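Local coordinates for NIPSNAP domain protein (Burkholderia xenovorans, PDB 5K9F), which is of unknown function but belongs to the NIPSNAP family and binds oxamic acid in a small pocket of its alpha-beta fold, at residues V23-S28 with G92-R97; A39-R44 with A76-N81. All coordinates share one frame; numbering follows the deposited sequence. Where two conformers were deposited one is given.

Contact 1. Residues V23-S28 with G92-R97. With OXM (oxamic acid), chain B.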
loop_
_atom_site.group_PDB
_atom_site.type_symbol
_atom_site.label_atom_id
_atom_site.label_comp_id
_atom_site.label_asym_id
_atom_site.label_seq_id
_atom_site.Cartn_x
_atom_site.Cartn_y
_atom_site.Cartn_z
ATOM N N VAL A 23 0.463 13.129 -19.454
ATOM C CA VAL A 23 0.758 11.910 -20.217
ATOM C C VAL A 23 0.904 12.210 -21.708
ATOM O O VAL A 23 1.859 11.764 -22.353
ATOM C CB VAL A 23 -0.320 10.837 -19.972
ATOM C CG1 VAL A 23 -0.164 9.700 -20.995
ATOM C CG2 VAL A 23 -0.203 10.294 -18.560
ATOM N N SER A 24 -0.048 12.942 -22.289
ATOM C CA SER A 24 0.032 13.176 -23.728
ATOM C C SER A 24 1.255 14.015 -24.088
ATOM O O SER A 24 1.885 13.779 -25.130
ATOM C CB SER A 24 -1.253 13.827 -24.237
ATOM O OG SER A 24 -1.426 15.117 -23.694
ATOM N N THR A 25 1.620 14.979 -23.241
ATOM C CA THR A 25 2.826 15.766 -23.490
ATOM C C THR A 25 4.070 14.889 -23.431
ATOM O O THR A 25 4.960 14.993 -24.291
ATOM C CB THR A 25 2.929 16.900 -22.468
ATOM O OG1 THR A 25 1.804 17.774 -22.606
ATOM C CG2 THR A 25 4.202 17.704 -22.675
ATOM N N PHE A 26 4.143 14.014 -22.426
ATOM C CA PHE A 26 5.289 13.119 -22.292
ATOM C C PHE A 26 5.400 12.193 -23.496
ATOM O O PHE A 26 6.487 12.024 -24.065
ATOM C CB PHE A 26 5.176 12.308 -20.996
ATOM C CG PHE A 26 6.329 11.367 -20.768
ATOM C CD1 PHE A 26 6.302 10.076 -21.279
ATOM C CD2 PHE A 26 7.441 11.776 -20.046
ATOM C CE1 PHE A 26 7.358 9.218 -21.091
ATOM C CE2 PHE A 26 8.504 10.919 -19.841
ATOM C CZ PHE A 26 8.467 9.634 -20.368
ATOM N N LEU A 27 4.286 11.574 -23.893
ATOM C CA LEU A 27 4.339 10.607 -24.987
ATOM C C LEU A 27 4.721 11.275 -26.302
ATOM O O LEU A 27 5.447 10.687 -27.106
ATOM C CB LEU A 27 2.998 9.881 -25.127
ATOM C CG LEU A 27 2.695 8.906 -23.985
ATOM C CD1 LEU A 27 1.301 8.314 -24.178
ATOM C CD2 LEU A 27 3.760 7.809 -23.897
ATOM N N SER A 28 4.233 12.492 -26.541
ATOM C CA SER A 28 4.607 13.208 -27.757
ATOM C C SER A 28 6.086 13.563 -27.760
ATOM O O SER A 28 6.764 13.414 -28.787
ATOM C CB SER A 28 3.759 14.470 -27.902
ATOM O OG SER A 28 2.416 14.134 -28.182
ATOM N N GLY A 92 12.308 15.085 -17.987
ATOM C CA GLY A 92 12.383 14.488 -16.665
ATOM C C GLY A 92 11.471 15.125 -15.641
ATOM O O GLY A 92 10.993 14.441 -14.732
ATOM N N SER A 93 11.203 16.429 -15.772
ATOM C CA SER A 93 10.388 17.116 -14.779
ATOM C C SER A 93 8.958 16.582 -14.728
ATOM O O SER A 93 8.265 16.807 -13.729
ATOM C CB SER A 93 10.381 18.628 -15.034
ATOM O OG SER A 93 9.553 19.002 -16.124
ATOM N N MET A 94 8.501 15.871 -15.762
ATOM C CA MET A 94 7.163 15.297 -15.714
ATOM C C MET A 94 7.096 14.031 -14.868
ATOM O O MET A 94 5.999 13.592 -14.523
ATOM C CB MET A 94 6.660 14.996 -17.138
ATOM C CG MET A 94 6.332 16.253 -17.922
ATOM S SD MET A 94 5.807 15.907 -19.619
ATOM C CE MET A 94 7.376 15.938 -20.460
ATOM N N ILE A 95 8.237 13.442 -14.512
ATOM C CA ILE A 95 8.248 12.147 -13.835
ATOM C C ILE A 95 8.279 12.352 -12.322
ATOM O O ILE A 95 9.203 12.977 -11.785
ATOM C CB ILE A 95 9.436 11.298 -14.296
ATOM C CG1 ILE A 95 9.297 10.965 -15.780
ATOM C CG2 ILE A 95 9.501 10.014 -13.491
ATOM C CD1 ILE A 95 10.483 10.197 -16.310
ATOM N N GLU A 96 7.264 11.825 -11.631
ATOM C CA GLU A 96 7.197 11.961 -10.175
ATOM C C GLU A 96 7.790 10.769 -9.441
ATOM O O GLU A 96 8.389 10.939 -8.363
ATOM C CB GLU A 96 5.749 12.165 -9.722
ATOM C CG GLU A 96 5.168 13.495 -10.168
ATOM C CD GLU A 96 3.817 13.763 -9.534
ATOM O OE1 GLU A 96 3.229 12.821 -8.964
ATOM O OE2 GLU A 96 3.352 14.912 -9.604
ATOM N N ARG A 97 7.667 9.577 -10.008
ATOM C CA ARG A 97 8.057 8.348 -9.326
ATOM C C ARG A 97 8.311 7.276 -10.380
ATOM O O ARG A 97 7.686 7.284 -11.442
ATOM C CB ARG A 97 6.940 7.925 -8.356
ATOM C CG ARG A 97 7.175 6.628 -7.653
ATOM C CD ARG A 97 6.408 6.597 -6.345
ATOM N NE ARG A 97 4.979 6.370 -6.515
ATOM C CZ ARG A 97 4.434 5.164 -6.613
ATOM N NH1 ARG A 97 5.211 4.091 -6.587
ATOM N NH2 ARG A 97 3.124 5.028 -6.739
HETATM C C1 OXM B . 12.627 7.675 -19.824
HETATM N N1 OXM B . 13.002 6.454 -19.456
HETATM O O1 OXM B . 11.907 7.899 -20.822
HETATM C C2 OXM B . 13.038 8.847 -19.030
HETATM O O2 OXM B . 12.581 9.966 -19.366
HETATM O O3 OXM B . 13.809 8.717 -18.051
#
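The side chain of Met94 stretches toward helix 23-33 with CG anti to its carbonyl carbon (chi1 -71°), then bends at its last torsion (chi3 -90°), which lays the thioether against Thr25 and Phe26. Phe26 answers with CG anti to its backbone N (chi1 -179°), a setting that carries the ring past Met94 to Ile95 and the ligand. The sulfur sits over the helix surface: Met94 SD is 3.9 Å from Thr25 CG2, the methyl branch. The backbone N of Phe26 is 3.8 Å from Met94 SD. Beyond the bend, Met94 CE, the terminal methyl, approaches Phe26 CA at 4.0 Å and comes obliquely to Phe26 CD2. A flexible, unbranched methionine suits this place, because it can follow the relief of a helix whose outer flank, at Thr25, meets solvent. Farther along the ring, Phe26 CE2 meets Ile95 CD1 at 4.1 Å, again obliquely. Ile95 CD1 also comes 3.7 Å from oxamic acid O2, while oxamic acid O1 lies near the plane of the Phe26 ring, 3.9 Å from Phe26 CZ at its edge. Tyr48 and Leu18 pack on Phe26 from the sheet. Just past Ile95 the strand is interrupted by a classic beta bulge, Glu96 and Arg97 standing opposite Trp17. Phe26 and Ile95 thus form part of the apolar wall of the oxamic acid pocket, between the helices and the antiparallel sheet.

Contact 2. Residues A39-R44 with A76-N81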
loop_
_atom_site.group_PDB
_atom_site.type_symbol
_atom_site.label_atom_id
_atom_site.label_comp_id
_atom_site.label_asym_id
_atom_site.label_seq_id
_atom_site.Cartn_x
_atom_site.Cartn_y
_atom_site.Cartn_z
ATOM N N ALA A 39 14.993 2.770 -28.040
ATOM C CA ALA A 39 14.774 1.484 -28.691
ATOM C C ALA A 39 16.036 1.010 -29.395
ATOM O O ALA A 39 16.324 -0.192 -29.429
ATOM C CB ALA A 39 13.614 1.581 -29.679
ATOM N N GLY A 40 16.806 1.940 -29.961
ATOM C CA GLY A 40 18.048 1.553 -30.605
ATOM C C GLY A 40 19.039 0.944 -29.631
ATOM O O GLY A 40 19.729 -0.024 -29.955
ATOM N N ALA A 41 19.106 1.489 -28.419
ATOM C CA ALA A 41 20.056 0.995 -27.429
ATOM C C ALA A 41 19.566 -0.280 -26.757
ATOM O O ALA A 41 20.348 -1.217 -26.547
ATOM C CB ALA A 41 20.313 2.068 -26.370
ATOM N N LEU A 42 18.287 -0.320 -26.380
ATOM C CA LEU A 42 17.779 -1.425 -25.573
ATOM C C LEU A 42 17.363 -2.623 -26.411
ATOM O O LEU A 42 17.437 -3.761 -25.929
ATOM C CB LEU A 42 16.600 -0.954 -24.721
ATOM C CG LEU A 42 16.936 0.131 -23.695
ATOM C CD1 LEU A 42 15.745 0.421 -22.777
ATOM C CD2 LEU A 42 18.166 -0.226 -22.873
ATOM N N GLY A 43 16.883 -2.436 -27.640
ATOM C CA GLY A 43 16.754 -3.589 -28.521
ATOM C C GLY A 43 15.386 -4.160 -28.867
ATOM O O GLY A 43 15.097 -4.364 -30.052
ATOM N N ARG A 44 14.551 -4.469 -27.871
ATOM C CA ARG A 44 13.239 -5.078 -28.108
ATOM C C ARG A 44 12.170 -4.443 -27.223
ATOM O O ARG A 44 11.994 -4.848 -26.072
ATOM C CB ARG A 44 13.329 -6.580 -27.859
ATOM C CG ARG A 44 12.087 -7.381 -28.215
ATOM C CD ARG A 44 12.446 -8.846 -28.493
ATOM N NE ARG A 44 13.144 -9.486 -27.374
ATOM C CZ ARG A 44 14.427 -9.842 -27.385
ATOM N NH1 ARG A 44 14.970 -10.414 -26.318
ATOM N NH2 ARG A 44 15.170 -9.631 -28.461
ATOM N N ALA A 76 23.708 0.912 -19.842
ATOM C CA ALA A 76 24.842 1.818 -19.699
ATOM C C ALA A 76 25.131 2.527 -21.014
ATOM O O ALA A 76 25.524 3.701 -21.021
ATOM C CB ALA A 76 26.075 1.057 -19.209
ATOM N N ILE A 77 24.942 1.829 -22.138
ATOM C CA ILE A 77 25.080 2.478 -23.439
ATOM C C ILE A 77 24.083 3.617 -23.562
ATOM O O ILE A 77 24.423 4.717 -24.019
ATOM C CB ILE A 77 24.910 1.457 -24.578
ATOM C CG1 ILE A 77 26.122 0.518 -24.623
ATOM C CG2 ILE A 77 24.725 2.176 -25.923
ATOM C CD1 ILE A 77 25.936 -0.672 -25.523
ATOM N N LEU A 78 22.842 3.378 -23.143
ATOM C CA LEU A 78 21.826 4.417 -23.255
ATOM C C LEU A 78 22.131 5.580 -22.320
ATOM O O LEU A 78 22.073 6.747 -22.727
ATOM C CB LEU A 78 20.456 3.822 -22.952
ATOM C CG LEU A 78 19.306 4.820 -22.910
ATOM C CD1 LEU A 78 19.099 5.438 -24.286
ATOM C CD2 LEU A 78 18.066 4.090 -22.420
ATOM N N SER A 79 22.479 5.273 -21.064
ATOM C CA SER A 79 22.704 6.315 -20.063
ATOM C C SER A 79 23.851 7.235 -20.439
ATOM O O SER A 79 23.845 8.415 -20.065
ATOM C CB SER A 79 22.983 5.685 -18.697
ATOM O OG SER A 79 21.837 5.021 -18.202
ATOM N N GLY A 80 24.846 6.724 -21.158
ATOM C CA GLY A 80 25.951 7.550 -21.583
ATOM C C GLY A 80 25.756 8.285 -22.888
ATOM O O GLY A 80 26.661 9.006 -23.319
ATOM N N ASN A 81 24.604 8.136 -23.528
ATOM C CA ASN A 81 24.378 8.745 -24.834
ATOM C C ASN A 81 24.064 10.229 -24.666
ATOM O O ASN A 81 23.108 10.572 -23.964
ATOM C CB ASN A 81 23.237 8.020 -25.541
ATOM C CG ASN A 81 22.950 8.565 -26.925
ATOM O OD1 ASN A 81 22.501 9.699 -27.082
ATOM N ND2 ASN A 81 23.161 7.735 -27.935
#
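Ala41 and Leu78 face each other from two neighbouring helices, each with its CB directed at the opposite backbone. Ala41 CB and Leu78 CB stand 3.8 Å apart. The CA atoms of Ala41 and Leu78 are only 5.7 Å apart, an approach that the small methyl of an alanine permits. Leu78 carries CG anti to its backbone N (chi1 175°), which swings its branches out over helix 35-42. There they part company: Leu78 CD1 lies 4.1 Å from Ala41 CB, whereas Leu78 CD2 is 4.3 Å from Leu42 CG. Leu42 leaves its backbone to one side, and it is the outer part of the chain that meets Leu78. On the other flank Ile77 CG2 lies 4.4 Å from Ala41 CB, the more exposed border of this apolar seam. The pairing joins the ends of two of the helices that cover the four-stranded antiparallel sheet, in the ferredoxin-like topology of the dimeric alpha-beta barrel clan. Gly43, the first residue past helix 35-42, has positive phi, which suits glycine; Gly43 N still bonds to Ala39 O at 2.9 Å. The facing helix finishes near Gly80, and Asn81 then serves as N-cap of helix 82-91, its OD1 accepting a hydrogen bond from Trp84 N. Across the same seam Arg74 NH1 donates to Ala41 O, adding a polar tie beside the methyl contacts.

Contact 2 falls, in sequence, between the two segments of contact 1. Their centres are 19 Å apart, and the nearest atoms about 11 Å, so neither touches the other. Helices 23-33 and 35-42, which supply the first segment of each, are consecutive helices. Oxamic acid relates the two: contact 1 touches it directly through Phe26 and Ile95, whereas the side chain of Leu78 in contact 2 stays about 6 Å away. Contact 2 adjoins the pocket through neighbours instead, since Leu78 packs on the pocket residue Gln38, and Asn81 caps the helix that carries Trp84 and Phe87, two further pocket residues.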